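Local coordinates for transcriptional regulator, AsnC family (Agrobacterium tumefaciens str. C58, PDB 3I4P), which probably binds specific DNA sequences to regulate transcription, as a calcium-binding member of the AsnC (Lrp) family, at residues 11-16 with 144-149. Numbering follows the deposited sequence.
Sequences ILQEDS and TTELPL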
loop_
_atom_site.group_PDB
_atom_site.type_symbol
_atom_site.label_atom_id
_atom_site.label_comp_id
_atom_site.label_asym_id
_atom_site.label_seq_id
_atom_site.Cartn_x
_atom_site.Cartn_y
_atom_site.Cartn_z
ATOM N N ILE A 11 -4.253 28.809 32.526
ATOM C CA ILE A 11 -4.052 28.219 33.833
ATOM C C ILE A 11 -5.133 27.142 34.077
ATOM O O ILE A 11 -4.809 26.048 34.524
ATOM C CB ILE A 11 -4.061 29.267 34.950
ATOM C CG1 ILE A 11 -2.925 30.284 34.709
ATOM C CG2 ILE A 11 -3.945 28.580 36.335
ATOM C CD1 ILE A 11 -2.994 31.540 35.545
ATOM N N LEU A 12 -6.390 27.448 33.760
ATOM C CA LEU A 12 -7.501 26.518 34.041
ATOM C C LEU A 12 -7.299 25.158 33.344
ATOM O O LEU A 12 -7.521 24.131 33.944
ATOM C CB LEU A 12 -8.873 27.147 33.711
ATOM C CG LEU A 12 -9.391 28.224 34.685
ATOM C CD1 LEU A 12 -10.752 28.715 34.250
ATOM C CD2 LEU A 12 -9.467 27.720 36.134
ATOM N N GLN A 13 -6.795 25.169 32.121
ATOM C CA GLN A 13 -6.492 23.946 31.371
ATOM C C GLN A 13 -5.372 23.118 31.998
ATOM O O GLN A 13 -5.255 21.920 31.714
ATOM C CB GLN A 13 -6.058 24.289 29.941
ATOM C CG GLN A 13 -7.137 24.782 29.048
ATOM C CD GLN A 13 -6.723 24.682 27.578
ATOM O OE1 GLN A 13 -7.422 24.050 26.773
ATOM N NE2 GLN A 13 -5.556 25.241 27.239
ATOM N N GLU A 14 -4.520 23.775 32.778
ATOM C CA GLU A 14 -3.409 23.114 33.478
ATOM C C GLU A 14 -3.807 22.601 34.871
ATOM O O GLU A 14 -3.299 21.594 35.331
ATOM C CB GLU A 14 -2.197 24.060 33.613
ATOM C CG GLU A 14 -1.384 24.239 32.336
ATOM C CD GLU A 14 -0.521 25.527 32.299
ATOM O OE1 GLU A 14 -0.573 26.308 33.279
ATOM O OE2 GLU A 14 0.183 25.759 31.269
ATOM N N ASP A 15 -4.714 23.315 35.529
ATOM C CA ASP A 15 -5.001 23.123 36.931
ATOM C C ASP A 15 -6.244 23.909 37.260
ATOM O O ASP A 15 -6.218 25.120 37.219
ATOM C CB ASP A 15 -3.821 23.625 37.776
ATOM C CG ASP A 15 -3.975 23.335 39.306
ATOM O OD1 ASP A 15 -4.950 22.674 39.751
ATOM O OD2 ASP A 15 -3.080 23.771 40.071
ATOM N N SER A 16 -7.343 23.232 37.590
ATOM C CA SER A 16 -8.593 23.923 37.977
ATOM C C SER A 16 -8.804 23.911 39.482
ATOM O O SER A 16 -9.885 24.223 39.954
ATOM C CB SER A 16 -9.804 23.271 37.295
ATOM O OG SER A 16 -9.981 21.921 37.693
ATOM N N THR A 144 -1.952 15.519 26.343
ATOM C CA THR A 144 -2.486 16.662 27.016
ATOM C C THR A 144 -3.910 16.924 26.555
ATOM O O THR A 144 -4.278 16.629 25.401
ATOM C CB THR A 144 -1.606 17.935 26.756
ATOM O OG1 THR A 144 -2.027 18.965 27.648
ATOM C CG2 THR A 144 -1.738 18.417 25.320
ATOM N N THR A 145 -4.678 17.514 27.475
ATOM C CA THR A 145 -6.052 17.980 27.233
ATOM C C THR A 145 -6.092 19.503 27.022
ATOM O O THR A 145 -7.140 20.081 26.745
ATOM C CB THR A 145 -6.933 17.571 28.468
ATOM O OG1 THR A 145 -6.481 18.271 29.641
ATOM C CG2 THR A 145 -6.833 16.056 28.700
ATOM N N GLU A 146 -4.926 20.138 27.171
ATOM C CA GLU A 146 -4.703 21.565 26.835
ATOM C C GLU A 146 -4.731 21.790 25.329
ATOM O O GLU A 146 -3.945 21.210 24.570
ATOM C CB GLU A 146 -3.357 22.053 27.379
ATOM C CG GLU A 146 -3.288 21.999 28.899
ATOM C CD GLU A 146 -1.885 22.108 29.465
ATOM O OE1 GLU A 146 -1.009 22.691 28.784
ATOM O OE2 GLU A 146 -1.644 21.636 30.597
ATOM N N LEU A 147 -5.647 22.638 24.905
ATOM C CA LEU A 147 -5.679 23.130 23.545
ATOM C C LEU A 147 -4.669 24.283 23.359
ATOM O O LEU A 147 -4.367 25.010 24.291
ATOM C CB LEU A 147 -7.108 23.576 23.179
ATOM C CG LEU A 147 -8.191 22.464 23.272
ATOM C CD1 LEU A 147 -9.579 23.031 22.996
ATOM C CD2 LEU A 147 -7.862 21.249 22.332
ATOM N N PRO A 148 -4.150 24.455 22.124
ATOM C CA PRO A 148 -3.357 25.668 21.824
ATOM C C PRO A 148 -4.262 26.887 21.865
ATOM O O PRO A 148 -5.394 26.840 21.343
ATOM C CB PRO A 148 -2.825 25.400 20.398
ATOM C CG PRO A 148 -3.792 24.395 19.782
ATOM C CD PRO A 148 -4.290 23.551 20.949
ATOM N N LEU A 149 -3.809 27.959 22.520
ATOM C CA LEU A 149 -4.660 29.108 22.752
ATOM C C LEU A 149 -4.226 30.304 21.886
ATOM O O LEU A 149 -4.859 31.372 21.932
ATOM C CB LEU A 149 -4.725 29.444 24.255
ATOM C CG LEU A 149 -5.280 28.329 25.162
ATOM C CD1 LEU A 149 -5.190 28.718 26.629
ATOM C CD2 LEU A 149 -6.704 27.999 24.794
HETATM O O HOH W 1 -7.193 20.823 29.904
HETATM O O HOH W 2 -8.894 21.899 27.116
HETATM O O HOH W 3 -3.138 19.892 31.826
HETATM O O HOH W 4 1.369 23.760 29.757
#
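The side-chain amide of Gln13 pairs with both backbone polar groups of one residue, Leu147, much as a strand neighbour would. Leu147 N donates to Gln13 OE1 at 2.9 Å, and Gln13 NE2 donates to Leu147 O at 3.2 Å. The second bond is nearly straight (177°). It lies in the amide plane of Gln13 and meets a lone pair of the Leu147 carbonyl. The first is less regular, because Leu147 N sits above the plane of the Gln13 amide carbonyl. Beyond CG the Gln13 chain is extended (chi2 -162°), which carries CD out to the 144-149 loop. Leu149 CD1 packs against Gln13 NE2 at 3.5 Å. The Glu146 CG methylene lies beside Gln13 CB. Leu54 of the second subunit also packs on Gln13.

At the more open side, Glu146 OE2 lies against the Glu14 CG methylene at 3.1 Å. The like charges of Glu14 OE2 and Glu146 OE1 are near but not touching, 4.1 Å apart, with their carboxylates turned 64° to each other. Water 4 donates to both oxygens. Water 3 links Glu146 OE2 to Gln13 O.

The contact joins helix 3-12 of the winged helix-turn-helix region and the residues after it to the loop that follows strand 131-143. The two hydrogen bonds to Leu147 fix the rotation of the buried Gln13 amide, while water 4, and more weakly Arg49 of the second subunit through a long ion pair with Glu146, probably ease the carboxylate repulsion.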